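Local atomic coordinates of glucose-6-phosphate dehydrogenase (Trypanosoma cruzi, PDB entry 5AQ1), a protein that catalyses the NADP+-dependent oxidation of glucose 6-phosphate to 6-phosphogluconolactone, the entry step of the pentose phosphate pathway. Residues Q219-I222 and V223-A227; D354-H357 and G358-F361. All coordinates share one frame; numbering follows the deposited sequence.

Interaction 1: Q219-I222 and V223-A227; sequences QNII and VTRFA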
loop_
_atom_site.group_PDB
_atom_site.type_symbol
_atom_site.label_atom_id
_atom_site.label_comp_id
_atom_site.label_asym_id
_atom_site.label_seq_id
_atom_site.Cartn_x
_atom_site.Cartn_y
_atom_site.Cartn_z
ATOM N N GLN B 219 2.004 -21.004 18.229
ATOM C CA GLN B 219 2.938 -20.085 18.903
ATOM C C GLN B 219 3.744 -19.224 17.922
ATOM O O GLN B 219 4.155 -18.110 18.256
ATOM C CB GLN B 219 3.910 -20.858 19.800
ATOM C CG GLN B 219 3.269 -21.491 21.025
ATOM C CD GLN B 219 4.287 -22.110 21.968
ATOM O OE1 GLN B 219 4.962 -23.083 21.621
ATOM N NE2 GLN B 219 4.403 -21.547 23.171
ATOM N N ASN B 220 3.965 -19.742 16.717
ATOM C CA ASN B 220 4.750 -19.043 15.713
ATOM C C ASN B 220 3.965 -18.005 14.904
ATOM O O ASN B 220 4.561 -17.253 14.128
ATOM C CB ASN B 220 5.382 -20.060 14.758
ATOM C CG ASN B 220 6.488 -19.457 13.909
ATOM O OD1 ASN B 220 7.277 -18.643 14.391
ATOM N ND2 ASN B 220 6.552 -19.852 12.643
ATOM N N ILE B 221 2.643 -17.960 15.067
ATOM C CA ILE B 221 1.809 -17.045 14.282
ATOM C C ILE B 221 2.237 -15.596 14.498
ATOM O O ILE B 221 2.463 -14.856 13.542
ATOM C CB ILE B 221 0.311 -17.192 14.619
ATOM C CG1 ILE B 221 -0.208 -18.550 14.143
ATOM C CG2 ILE B 221 -0.500 -16.083 13.961
ATOM C CD1 ILE B 221 -1.559 -18.923 14.715
ATOM N N ILE B 222 2.339 -15.204 15.763
ATOM C CA ILE B 222 2.707 -13.840 16.132
ATOM C C ILE B 222 4.075 -13.433 15.570
ATOM O O ILE B 222 4.239 -12.305 15.110
ATOM C CB ILE B 222 2.660 -13.646 17.665
ATOM C CG1 ILE B 222 2.808 -12.172 18.031
ATOM C CG2 ILE B 222 3.732 -14.477 18.367
ATOM C CD1 ILE B 222 2.431 -11.874 19.465
ATOM N N VAL B 223 5.039 -14.353 15.584
ATOM C CA VAL B 223 6.381 -14.081 15.062
ATOM C C VAL B 223 6.344 -13.964 13.538
ATOM O O VAL B 223 6.968 -13.079 12.952
ATOM C CB VAL B 223 7.392 -15.187 15.450
ATOM C CG1 VAL B 223 8.781 -14.863 14.911
ATOM C CG2 VAL B 223 7.442 -15.365 16.961
ATOM N N THR B 224 5.620 -14.878 12.904
ATOM C CA THR B 224 5.477 -14.889 11.456
ATOM C C THR B 224 4.909 -13.567 10.943
ATOM O O THR B 224 5.385 -13.024 9.941
ATOM C CB THR B 224 4.559 -16.046 11.019
ATOM O OG1 THR B 224 5.116 -17.287 11.468
ATOM C CG2 THR B 224 4.403 -16.082 9.514
ATOM N N ARG B 225 3.898 -13.054 11.642
ATOM C CA ARG B 225 3.179 -11.860 11.208
ATOM C C ARG B 225 3.946 -10.560 11.445
ATOM O O ARG B 225 3.984 -9.693 10.568
ATOM C CB ARG B 225 1.829 -11.768 11.916
ATOM C CG ARG B 225 0.781 -12.738 11.397
ATOM C CD ARG B 225 -0.592 -12.371 11.936
ATOM N NE ARG B 225 -0.948 -11.004 11.563
ATOM C CZ ARG B 225 -1.853 -10.248 12.180
ATOM N NH1 ARG B 225 -2.535 -10.706 13.222
ATOM N NH2 ARG B 225 -2.077 -9.010 11.743
ATOM N N PHE B 226 4.551 -10.426 12.626
ATOM C CA PHE B 226 5.060 -9.130 13.076
ATOM C C PHE B 226 6.583 -9.007 13.163
ATOM O O PHE B 226 7.085 -7.943 13.511
ATOM C CB PHE B 226 4.431 -8.771 14.423
ATOM C CG PHE B 226 2.924 -8.743 14.406
ATOM C CD1 PHE B 226 2.241 -7.837 13.605
ATOM C CD2 PHE B 226 2.188 -9.611 15.200
ATOM C CE1 PHE B 226 0.855 -7.803 13.591
ATOM C CE2 PHE B 226 0.803 -9.581 15.195
ATOM C CZ PHE B 226 0.134 -8.674 14.388
ATOM N N ALA B 227 7.317 -10.074 12.852
ATOM C CA ALA B 227 8.786 -10.010 12.799
ATOM C C ALA B 227 9.302 -9.893 11.368
ATOM O O ALA B 227 10.498 -9.703 11.149
ATOM C CB ALA B 227 9.395 -11.234 13.471
#
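I222 and V223 are neighbours in the short helix 221-226, and their branches meet at about a right angle. CG2 of I222 lies 4.1 Å from CG2 of V223. The other branch of I222 follows the helix forward. Its CG1 sits opposite the backbone N (chi1 -170°), on the carbonyl side, and reaches the edge of the F226 ring in the ring plane, with I222 CG1 3.9 Å from F226 CD2. Alongside this apolar pair, F226 N donates to I222 O (3.1 Å).

V223 also touches N220: V223 CB is 3.6 Å from N220 OD1, and the two side chains cross at about a right angle. That OD1 accepts a hydrogen bond from the backbone N of K413 in the second subunit, so the amide is turned to the interface. The carbonyl of N220 serves the helix instead. N220 O accepts T224 N at 2.9 Å. T224 OG1 donates to N220 O at 2.7 Å, from above the carbonyl plane. The threonine torsion (chi1 -59°) sets OG1 beside its own backbone N, so the hydroxyl reaches the oxygen that N already uses.

One residue on, R225 N makes the next i to i-4 helical bond, to I221 O. The R225 guanidinium lies with one face against F226 CZ. Its NH1 bonds to the carbonyls of L280 and M283 in the same chain, and W235 adds a cation-pi contact.

In sequence the helix follows H211, Y212 and K215, which bind glucose 6-phosphate; the Q219 side chain is about 13 Å from that ligand. Two donors from T224 grip N220 O, which fixes the threonine hydroxyl against the backbone, while N220 OD1 ties the same residue to the subunit interface.

Interaction 2: D354-H357 and G358-F361; sequences DRWH and GVPF
G358 meets H357 directly: G358 N lies over one face of the imidazole, 3.4 Å from H357 CG. G358 is in a type II turn running from W356 to V359, and its positive phi of 83° is the kind that glycine accepts readily.

V359 closes the turn. V359 N donates to W356 O at 3.0 Å. V359 CB comes to the edge of the indole, near the ring plane, 4.1 Å from W356 CE3. A water lies 2.8 Å from W356 O and 2.7 Å from V359 O, placed to link the two carbonyls.

P360 carries the chain on to F361, whose ring returns to the tryptophan. The pair is T-shaped, with planes at 75° and the F361 edge pointing at the six-membered ring of W356. F361 CZ is 3.5 Å from W356 CE3, toward the rim. The opposite face of the indole carries R355 CG.

The turn lies in the loop joining the neighbouring antiparallel strands 344-349 and 361-366. F361 pairs with L349 across these strands, and its ring rests on L278 and T282 of helix 264-282. W356 NE1 bonds to T282 O of that helix, while W356 and V359 both touch I240 of strand 240-248.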
loop_
_atom_site.group_PDB
_atom_site.type_symbol
_atom_site.label_atom_id
_atom_site.label_comp_id
_atom_site.label_asym_id
_atom_site.label_seq_id
_atom_site.Cartn_x
_atom_site.Cartn_y
_atom_site.Cartn_z
ATOM N N ASP B 354 -10.916 -1.965 9.285
ATOM C CA ASP B 354 -10.319 -1.505 8.039
ATOM C C ASP B 354 -9.269 -2.460 7.480
ATOM O O ASP B 354 -9.058 -2.507 6.272
ATOM C CB ASP B 354 -9.754 -0.107 8.238
ATOM C CG ASP B 354 -10.837 0.899 8.570
ATOM O OD1 ASP B 354 -11.685 1.176 7.687
ATOM O OD2 ASP B 354 -10.859 1.404 9.709
ATOM N N ARG B 355 -8.625 -3.231 8.346
ATOM C CA ARG B 355 -7.688 -4.249 7.892
ATOM C C ARG B 355 -8.402 -5.388 7.164
ATOM O O ARG B 355 -7.867 -5.932 6.194
ATOM C CB ARG B 355 -6.894 -4.809 9.073
ATOM C CG ARG B 355 -5.852 -5.856 8.700
ATOM C CD ARG B 355 -5.144 -6.380 9.933
ATOM N NE ARG B 355 -4.274 -5.369 10.525
ATOM C CZ ARG B 355 -3.007 -5.155 10.180
ATOM N NH1 ARG B 355 -2.419 -5.878 9.227
ATOM N NH2 ARG B 355 -2.317 -4.201 10.793
ATOM N N TRP B 356 -9.602 -5.738 7.626
ATOM C CA TRP B 356 -10.254 -6.993 7.229
ATOM C C TRP B 356 -11.586 -6.862 6.495
ATOM O O TRP B 356 -12.194 -7.877 6.149
ATOM C CB TRP B 356 -10.460 -7.868 8.472
ATOM C CG TRP B 356 -9.184 -8.320 9.072
ATOM C CD1 TRP B 356 -8.716 -8.033 10.320
ATOM C CD2 TRP B 356 -8.186 -9.134 8.445
ATOM N NE1 TRP B 356 -7.490 -8.628 10.515
ATOM C CE2 TRP B 356 -7.142 -9.309 9.378
ATOM C CE3 TRP B 356 -8.076 -9.737 7.185
ATOM C CZ2 TRP B 356 -6.004 -10.058 9.091
ATOM C CZ3 TRP B 356 -6.945 -10.484 6.901
ATOM C CH2 TRP B 356 -5.924 -10.639 7.851
ATOM N N HIS B 357 -12.033 -5.637 6.234
ATOM C CA HIS B 357 -13.324 -5.443 5.578
ATOM C C HIS B 357 -13.379 -6.186 4.244
ATOM O O HIS B 357 -12.480 -6.049 3.408
ATOM C CB HIS B 357 -13.619 -3.961 5.355
ATOM C CG HIS B 357 -14.938 -3.700 4.686
ATOM N ND1 HIS B 357 -16.148 -4.000 5.280
ATOM C CD2 HIS B 357 -15.233 -3.168 3.477
ATOM C CE1 HIS B 357 -17.131 -3.664 4.463
ATOM N NE2 HIS B 357 -16.603 -3.157 3.363
ATOM N N GLY B 358 -14.428 -6.983 4.067
ATOM C CA GLY B 358 -14.656 -7.708 2.826
ATOM C C GLY B 358 -13.910 -9.025 2.690
ATOM O O GLY B 358 -14.063 -9.710 1.678
ATOM N N VAL B 359 -13.108 -9.387 3.691
ATOM C CA VAL B 359 -12.332 -10.625 3.652
ATOM C C VAL B 359 -13.086 -11.702 4.422
ATOM O O VAL B 359 -13.190 -11.628 5.644
ATOM C CB VAL B 359 -10.934 -10.440 4.275
ATOM C CG1 VAL B 359 -10.112 -11.718 4.157
ATOM C CG2 VAL B 359 -10.208 -9.286 3.606
ATOM N N PRO B 360 -13.625 -12.706 3.712
ATOM C CA PRO B 360 -14.339 -13.774 4.405
ATOM C C PRO B 360 -13.407 -14.688 5.204
ATOM O O PRO B 360 -12.348 -15.090 4.711
ATOM C CB PRO B 360 -14.995 -14.552 3.260
ATOM C CG PRO B 360 -14.103 -14.315 2.092
ATOM C CD PRO B 360 -13.624 -12.905 2.253
ATOM N N PHE B 361 -13.814 -15.007 6.429
ATOM C CA PHE B 361 -13.092 -15.961 7.262
ATOM C C PHE B 361 -13.892 -17.245 7.367
ATOM O O PHE B 361 -14.988 -17.249 7.925
ATOM C CB PHE B 361 -12.834 -15.374 8.644
ATOM C CG PHE B 361 -11.718 -14.383 8.661
ATOM C CD1 PHE B 361 -11.950 -13.053 8.344
ATOM C CD2 PHE B 361 -10.431 -14.781 8.968
ATOM C CE1 PHE B 361 -10.918 -12.136 8.351
ATOM C CE2 PHE B 361 -9.393 -13.868 8.976
ATOM C CZ PHE B 361 -9.636 -12.544 8.668
HETATM O O HOH W 1 -13.932 -9.706 7.387
#

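In the fold
Both interactions are local, and most of their touching residues are buried. Interaction 1 is helical, held by successive backbone bonds. Interaction 2 is a turn with one such bond and an aromatic pair; its outer residues H357 and G358 are exposed. Helix 264-282 supports both: I221 and R225 reach L280, while W356 and F361 reach T282. W235 is also shared, making a cation-pi contact with R225 and meeting the W356 ring. The two contacts touch where R225 NH2 and R355 NH1 lie 4.0 Å apart; E284 forms a salt bridge with R355. Interaction 1 faces the second subunit, whereas D354 in interaction 2 bonds to the third and fourth.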